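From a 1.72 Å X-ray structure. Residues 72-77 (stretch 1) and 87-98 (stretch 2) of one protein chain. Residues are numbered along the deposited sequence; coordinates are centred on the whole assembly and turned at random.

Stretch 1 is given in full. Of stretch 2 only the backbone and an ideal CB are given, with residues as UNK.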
ATOM      1  N   TYR A  72      -2.142   2.586 -23.121  1.00 29.73           N
ATOM      2  CA  TYR A  72      -2.719   2.655 -21.770  1.00 31.45           C
ATOM      3  C   TYR A  72      -4.220   2.969 -21.794  1.00 30.07           C
ATOM      4  O   TYR A  72      -4.664   3.840 -22.536  1.00 33.72           O
ATOM      5  CB  TYR A  72      -1.964   3.711 -20.959  1.00 32.52           C
ATOM      6  CG  TYR A  72      -2.600   4.144 -19.654  1.00 35.67           C
ATOM      7  CD1 TYR A  72      -2.389   3.427 -18.485  1.00 32.20           C
ATOM      8  CD2 TYR A  72      -3.359   5.307 -19.583  1.00 38.46           C
ATOM      9  CE1 TYR A  72      -2.946   3.838 -17.282  1.00 36.19           C
ATOM     10  CE2 TYR A  72      -3.918   5.727 -18.386  1.00 37.93           C
ATOM     11  CZ  TYR A  72      -3.706   4.990 -17.242  1.00 32.76           C
ATOM     12  OH  TYR A  72      -4.268   5.412 -16.061  1.00 34.87           O
ATOM     13  N   LYS A  73      -4.994   2.253 -20.983  1.00 27.67           N
ATOM     14  CA  LYS A  73      -6.409   2.555 -20.818  1.00 31.25           C
ATOM     15  C   LYS A  73      -6.779   2.555 -19.331  1.00 35.41           C
ATOM     16  O   LYS A  73      -6.272   1.743 -18.555  1.00 31.57           O
ATOM     17  CB  LYS A  73      -7.255   1.541 -21.587  1.00 35.85           C
ATOM     18  CG  LYS A  73      -8.745   1.654 -21.350  1.00 37.88           C
ATOM     19  CD  LYS A  73      -9.504   0.759 -22.319  1.00 49.20           C
ATOM     20  CE  LYS A  73     -10.143   1.559 -23.444  1.00 56.87           C
ATOM     21  NZ  LYS A  73     -11.493   2.093 -23.084  1.00 57.49           N
ATOM     22  N   LEU A  74      -7.641   3.490 -18.942  1.00 36.47           N
ATOM     23  CA  LEU A  74      -8.138   3.572 -17.573  1.00 28.20           C
ATOM     24  C   LEU A  74      -9.654   3.491 -17.622  1.00 28.59           C
ATOM     25  O   LEU A  74     -10.300   4.255 -18.347  1.00 34.69           O
ATOM     26  CB  LEU A  74      -7.713   4.900 -16.928  1.00 29.33           C
ATOM     27  CG  LEU A  74      -8.163   5.216 -15.491  1.00 32.87           C
ATOM     28  CD1 LEU A  74      -7.571   4.221 -14.487  1.00 31.92           C
ATOM     29  CD2 LEU A  74      -7.811   6.648 -15.083  1.00 31.52           C
ATOM     30  N   VAL A  75     -10.221   2.553 -16.865  1.00 29.04           N
ATOM     31  CA  VAL A  75     -11.670   2.449 -16.720  1.00 30.94           C
ATOM     32  C   VAL A  75     -12.000   2.272 -15.240  1.00 34.96           C
ATOM     33  O   VAL A  75     -11.124   1.955 -14.438  1.00 31.55           O
ATOM     34  CB  VAL A  75     -12.266   1.245 -17.507  1.00 36.15           C
ATOM     35  CG1 VAL A  75     -11.929   1.328 -19.011  1.00 31.58           C
ATOM     36  CG2 VAL A  75     -11.788  -0.067 -16.922  1.00 30.69           C
ATOM     37  N   GLY A  76     -13.265   2.462 -14.884  1.00 33.06           N
ATOM     38  CA  GLY A  76     -13.694   2.198 -13.522  1.00 31.31           C
ATOM     39  C   GLY A  76     -14.892   3.004 -13.064  1.00 34.74           C
ATOM     40  O   GLY A  76     -15.267   4.002 -13.690  1.00 37.99           O
ATOM     41  N   PRO A  77     -15.512   2.563 -11.961  1.00 39.46           N
ATOM     42  CA  PRO A  77     -16.705   3.223 -11.423  1.00 44.36           C
ATOM     43  C   PRO A  77     -16.281   4.524 -10.770  1.00 47.68           C
ATOM     44  O   PRO A  77     -15.121   4.642 -10.386  1.00 47.91           O
ATOM     45  CB  PRO A  77     -17.198   2.230 -10.364  1.00 46.30           C
ATOM     46  CG  PRO A  77     -15.943   1.590  -9.867  1.00 39.60           C
ATOM     47  CD  PRO A  77     -15.031   1.474 -11.087  1.00 38.73           C
ATOM     48  N   UNK A  87     -18.677  -5.584 -14.539  1.00 31.79           N
ATOM     49  CA  UNK A  87     -19.122  -4.924 -15.772  1.00 30.67           C
ATOM     50  C   UNK A  87     -17.920  -4.326 -16.497  1.00 31.25           C
ATOM     51  O   UNK A  87     -17.805  -4.413 -17.724  1.00 32.61           O
ATOM     52  CB  UNK A  87     -20.158  -3.839 -15.468  1.00 30.67           C
ATOM     53  N   UNK A  88     -17.002  -3.750 -15.729  1.00 27.41           N
ATOM     54  CA  UNK A  88     -15.793  -3.173 -16.316  1.00 27.05           C
ATOM     55  C   UNK A  88     -14.841  -4.238 -16.850  1.00 29.15           C
ATOM     56  O   UNK A  88     -14.270  -4.079 -17.922  1.00 27.45           O
ATOM     57  CB  UNK A  88     -15.070  -2.311 -15.279  1.00 27.05           C
ATOM     58  N   UNK A  89     -14.663  -5.324 -16.109  1.00 23.35           N
ATOM     59  CA  UNK A  89     -13.785  -6.400 -16.565  1.00 22.69           C
ATOM     60  C   UNK A  89     -14.306  -6.973 -17.894  1.00 27.06           C
ATOM     61  O   UNK A  89     -13.538  -7.250 -18.819  1.00 27.87           O
ATOM     62  CB  UNK A  89     -13.687  -7.499 -15.505  1.00 22.69           C
ATOM     63  N   UNK A  90     -15.618  -7.149 -17.968  1.00 25.36           N
ATOM     64  CA  UNK A  90     -16.245  -7.688 -19.172  1.00 27.17           C
ATOM     65  C   UNK A  90     -16.030  -6.766 -20.361  1.00 32.44           C
ATOM     66  O   UNK A  90     -15.816  -7.224 -21.493  1.00 29.61           O
ATOM     67  CB  UNK A  90     -17.742  -7.908 -18.943  1.00 27.17           C
ATOM     68  N   UNK A  91     -16.094  -5.461 -20.108  1.00 28.81           N
ATOM     69  CA  UNK A  91     -15.810  -4.484 -21.151  1.00 30.68           C
ATOM     70  C   UNK A  91     -14.371  -4.619 -21.640  1.00 27.34           C
ATOM     71  O   UNK A  91     -14.118  -4.631 -22.841  1.00 32.19           O
ATOM     72  CB  UNK A  91     -16.066  -3.065 -20.638  1.00 30.68           C
ATOM     73  N   UNK A  92     -13.426  -4.729 -20.708  1.00 25.62           N
ATOM     74  CA  UNK A  92     -12.024  -4.835 -21.090  1.00 26.67           C
ATOM     75  C   UNK A  92     -11.754  -6.098 -21.909  1.00 29.88           C
ATOM     76  O   UNK A  92     -10.934  -6.090 -22.823  1.00 30.55           O
ATOM     77  CB  UNK A  92     -11.138  -4.821 -19.842  1.00 26.67           C
ATOM     78  N   UNK A  93     -12.441  -7.182 -21.572  1.00 28.09           N
ATOM     79  CA  UNK A  93     -12.348  -8.409 -22.361  1.00 32.63           C
ATOM     80  C   UNK A  93     -12.807  -8.200 -23.799  1.00 34.69           C
ATOM     81  O   UNK A  93     -12.102  -8.568 -24.742  1.00 34.24           O
ATOM     82  CB  UNK A  93     -13.178  -9.517 -21.710  1.00 32.63           C
ATOM     83  N   UNK A  94     -13.990  -7.614 -23.977  1.00 30.80           N
ATOM     84  CA  UNK A  94     -14.509  -7.366 -25.321  1.00 33.54           C
ATOM     85  C   UNK A  94     -13.629  -6.403 -26.129  1.00 32.79           C
ATOM     86  O   UNK A  94     -13.590  -6.474 -27.356  1.00 35.04           O
ATOM     87  CB  UNK A  94     -15.930  -6.807 -25.228  1.00 33.54           C
ATOM     88  N   UNK A  95     -12.926  -5.507 -25.443  1.00 31.23           N
ATOM     89  CA  UNK A  95     -12.017  -4.567 -26.109  1.00 33.52           C
ATOM     90  C   UNK A  95     -10.655  -5.202 -26.425  1.00 34.28           C
ATOM     91  O   UNK A  95      -9.792  -4.576 -27.048  1.00 32.56           O
ATOM     92  CB  UNK A  95     -11.817  -3.328 -25.234  1.00 33.52           C
ATOM     93  N   UNK A  96     -10.482  -6.442 -25.988  1.00 29.61           N
ATOM     94  CA  UNK A  96      -9.299  -7.248 -26.294  1.00 33.98           C
ATOM     95  C   UNK A  96      -8.002  -6.630 -25.788  1.00 34.82           C
ATOM     96  O   UNK A  96      -7.013  -6.520 -26.525  1.00 36.59           O
ATOM     97  CB  UNK A  96      -9.199  -7.464 -27.805  1.00 33.98           C
ATOM     98  N   UNK A  97      -8.030  -6.220 -24.528  1.00 30.73           N
ATOM     99  CA  UNK A  97      -6.817  -5.812 -23.827  1.00 27.26           C
ATOM    100  C   UNK A  97      -5.877  -7.011 -23.729  1.00 31.83           C
ATOM    101  O   UNK A  97      -6.327  -8.155 -23.740  1.00 31.91           O
ATOM    102  CB  UNK A  97      -7.143  -5.258 -22.439  1.00 27.26           C
ATOM    103  N   UNK A  98      -4.576  -6.747 -23.642  1.00 31.39           N
ATOM    104  CA  UNK A  98      -3.585  -7.812 -23.486  1.00 28.15           C
ATOM    105  C   UNK A  98      -3.344  -8.113 -22.014  1.00 24.05           C
ATOM    106  O   UNK A  98      -3.046  -9.244 -21.656  1.00 29.10           O
ATOM    107  CB  UNK A  98      -2.270  -7.427 -24.167  1.00 28.15           C
TER

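Position 87 has helical angles (-61/-40) and no atom of stretch 1 within 5.5 Å of its ideal CB, so many residues would suit; it is Ser87.

Position 88 is the best defined. Its CA-to-CB bond points toward stretch 1, with the ideal CB 4.3 Å from Val75 CG2 and 5.0 Å from Gly76 CA. Beyond lies a shallow apolar surface formed by Val75, the bare CA of Gly76 and the ring of Pro77. A long aliphatic chain could cover it, and a flat aromatic ring could lie on the glycine. The residue is Tyr88, chi1 m. Gly76 CA sits 3.8 Å from the ring centroid, 13° off the normal, a CH-pi contact over the face. Val75 CB approaches Tyr88 CD1 at 4.2 Å and Pro77 CD approaches Tyr88 CE2 at 3.6 Å, while Tyr88 OH reaches 3.1 Å from Pro77 CA.

Position 89 points away, and stretch 1 sets no preference; it is Ile89. Position 90 is out of reach and equally unconstrained; it is Asn90.

At 91 the bond points toward stretch 1, but nothing lies within 5.5 Å of the ideal CB, so residues of several sizes would suit. Thr91 stays short and turns back to its own helix, OG1 donating to Ser87 O at 2.9 Å.

Position 92 points sideways, so only a side chain with some length would meet the Val75 methyls and the aliphatic part of Lys73. Leucine, methionine or isoleucine are plausible. In Leu92 (m, t) the end comes nearer than the CB direction suggests: CD1 packs 3.9 Å from Val75 CG2, and CD2 lies 4.0 Å from Lys73 CD.

Positions 93 and 94 are out of reach, leaving the choice open; they are Ile93 and Gln94.

At 95 the bond points toward stretch 1, with the ideal CB 5.5 Å from Lys73 CE. The nearby ammonium favours an acidic or amide side chain. Gln95 extends (chi2 t) to place OE1 3.2 Å from Lys73 CE and 3.3 Å from Lys73 NZ.

Position 96 has positive phi (61/48) in a Schellman motif, where glycine or asparagine would be comfortable; Gln96 occupies it, its N donating to Ile93 O at 2.9 Å.

Position 97 points toward the base of Lys73, though too distantly for a short residue. A long, flexible chain suits, and Gln97 brings OE1 to 4.1 Å from Lys73 CB.

Position 98 is out of reach and unconstrained; it is Asp98, its carboxylate hydrogen-bonded elsewhere in the structure.

Stretch 2 (87-98) SYINTLIQQQQD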
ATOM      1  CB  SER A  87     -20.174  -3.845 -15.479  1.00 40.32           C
ATOM      2  OG  SER A  87     -19.626  -2.804 -14.683  1.00 48.22           O
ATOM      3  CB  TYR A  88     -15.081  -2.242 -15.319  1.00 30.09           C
ATOM      4  CG  TYR A  88     -15.882  -0.999 -14.989  1.00 30.08           C
ATOM      5  CD1 TYR A  88     -15.915   0.085 -15.862  1.00 32.50           C
ATOM      6  CD2 TYR A  88     -16.630  -0.919 -13.822  1.00 31.36           C
ATOM      7  CE1 TYR A  88     -16.661   1.219 -15.569  1.00 33.14           C
ATOM      8  CE2 TYR A  88     -17.392   0.215 -13.527  1.00 35.10           C
ATOM      9  CZ  TYR A  88     -17.396   1.275 -14.401  1.00 39.73           C
ATOM     10  OH  TYR A  88     -18.136   2.392 -14.103  1.00 45.33           O
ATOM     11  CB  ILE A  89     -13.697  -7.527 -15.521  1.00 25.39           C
ATOM     12  CG1 ILE A  89     -12.962  -7.021 -14.272  1.00 25.67           C
ATOM     13  CG2 ILE A  89     -12.988  -8.772 -16.131  1.00 23.10           C
ATOM     14  CD1 ILE A  89     -13.149  -7.910 -13.049  1.00 25.00           C
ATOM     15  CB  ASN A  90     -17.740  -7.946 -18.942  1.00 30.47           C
ATOM     16  CG  ASN A  90     -17.990  -9.202 -18.108  1.00 31.59           C
ATOM     17  OD1 ASN A  90     -17.181 -10.135 -18.126  1.00 42.28           O
ATOM     18  ND2 ASN A  90     -19.111  -9.234 -17.391  1.00 37.70           N
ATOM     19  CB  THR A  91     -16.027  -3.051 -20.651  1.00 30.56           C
ATOM     20  OG1 THR A  91     -17.379  -2.912 -20.196  1.00 32.43           O
ATOM     21  CG2 THR A  91     -15.758  -2.051 -21.773  1.00 31.39           C
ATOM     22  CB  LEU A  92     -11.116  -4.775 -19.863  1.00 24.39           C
ATOM     23  CG  LEU A  92     -11.164  -3.442 -19.107  1.00 27.07           C
ATOM     24  CD1 LEU A  92     -10.250  -3.505 -17.885  1.00 27.46           C
ATOM     25  CD2 LEU A  92     -10.769  -2.274 -20.021  1.00 27.73           C
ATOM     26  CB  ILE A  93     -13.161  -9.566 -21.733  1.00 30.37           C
ATOM     27  CG1 ILE A  93     -12.584  -9.929 -20.365  1.00 27.85           C
ATOM     28  CG2 ILE A  93     -13.178 -10.776 -22.664  1.00 31.10           C
ATOM     29  CD1 ILE A  93     -13.461 -10.900 -19.558  1.00 29.90           C
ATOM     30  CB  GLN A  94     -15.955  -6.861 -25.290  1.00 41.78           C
ATOM     31  CG  GLN A  94     -17.011  -7.955 -25.334  1.00 47.14           C
ATOM     32  CD  GLN A  94     -16.794  -8.953 -26.457  1.00 42.74           C
ATOM     33  OE1 GLN A  94     -16.394 -10.094 -26.213  1.00 60.91           O
ATOM     34  NE2 GLN A  94     -17.075  -8.536 -27.694  1.00 45.67           N
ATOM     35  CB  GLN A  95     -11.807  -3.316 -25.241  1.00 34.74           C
ATOM     36  CG  GLN A  95     -13.031  -2.422 -25.111  1.00 36.74           C
ATOM     37  CD  GLN A  95     -12.780  -1.218 -24.206  1.00 52.10           C
ATOM     38  OE1 GLN A  95     -11.811  -1.194 -23.444  1.00 60.51           O
ATOM     39  NE2 GLN A  95     -13.650  -0.210 -24.298  1.00 59.15           N
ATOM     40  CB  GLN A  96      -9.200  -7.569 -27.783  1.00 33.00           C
ATOM     41  CG  GLN A  96     -10.344  -8.408 -28.279  1.00 42.45           C
ATOM     42  CD  GLN A  96     -10.279  -8.620 -29.756  1.00 57.82           C
ATOM     43  OE1 GLN A  96      -9.255  -8.343 -30.385  1.00 60.48           O
ATOM     44  NE2 GLN A  96     -11.377  -9.099 -30.337  1.00 56.67           N
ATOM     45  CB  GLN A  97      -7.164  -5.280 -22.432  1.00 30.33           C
ATOM     46  CG  GLN A  97      -8.085  -4.068 -22.464  1.00 28.36           C
ATOM     47  CD  GLN A  97      -7.541  -2.947 -23.337  1.00 35.55           C
ATOM     48  OE1 GLN A  97      -6.572  -2.285 -22.977  1.00 34.90           O
ATOM     49  NE2 GLN A  97      -8.151  -2.748 -24.503  1.00 47.02           N
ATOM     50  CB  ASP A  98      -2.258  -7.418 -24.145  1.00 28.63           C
ATOM     51  CG  ASP A  98      -2.335  -7.421 -25.668  1.00 34.84           C
ATOM     52  OD1 ASP A  98      -2.694  -8.468 -26.248  1.00 38.86           O
ATOM     53  OD2 ASP A  98      -2.037  -6.374 -26.288  1.00 35.36           O
TER
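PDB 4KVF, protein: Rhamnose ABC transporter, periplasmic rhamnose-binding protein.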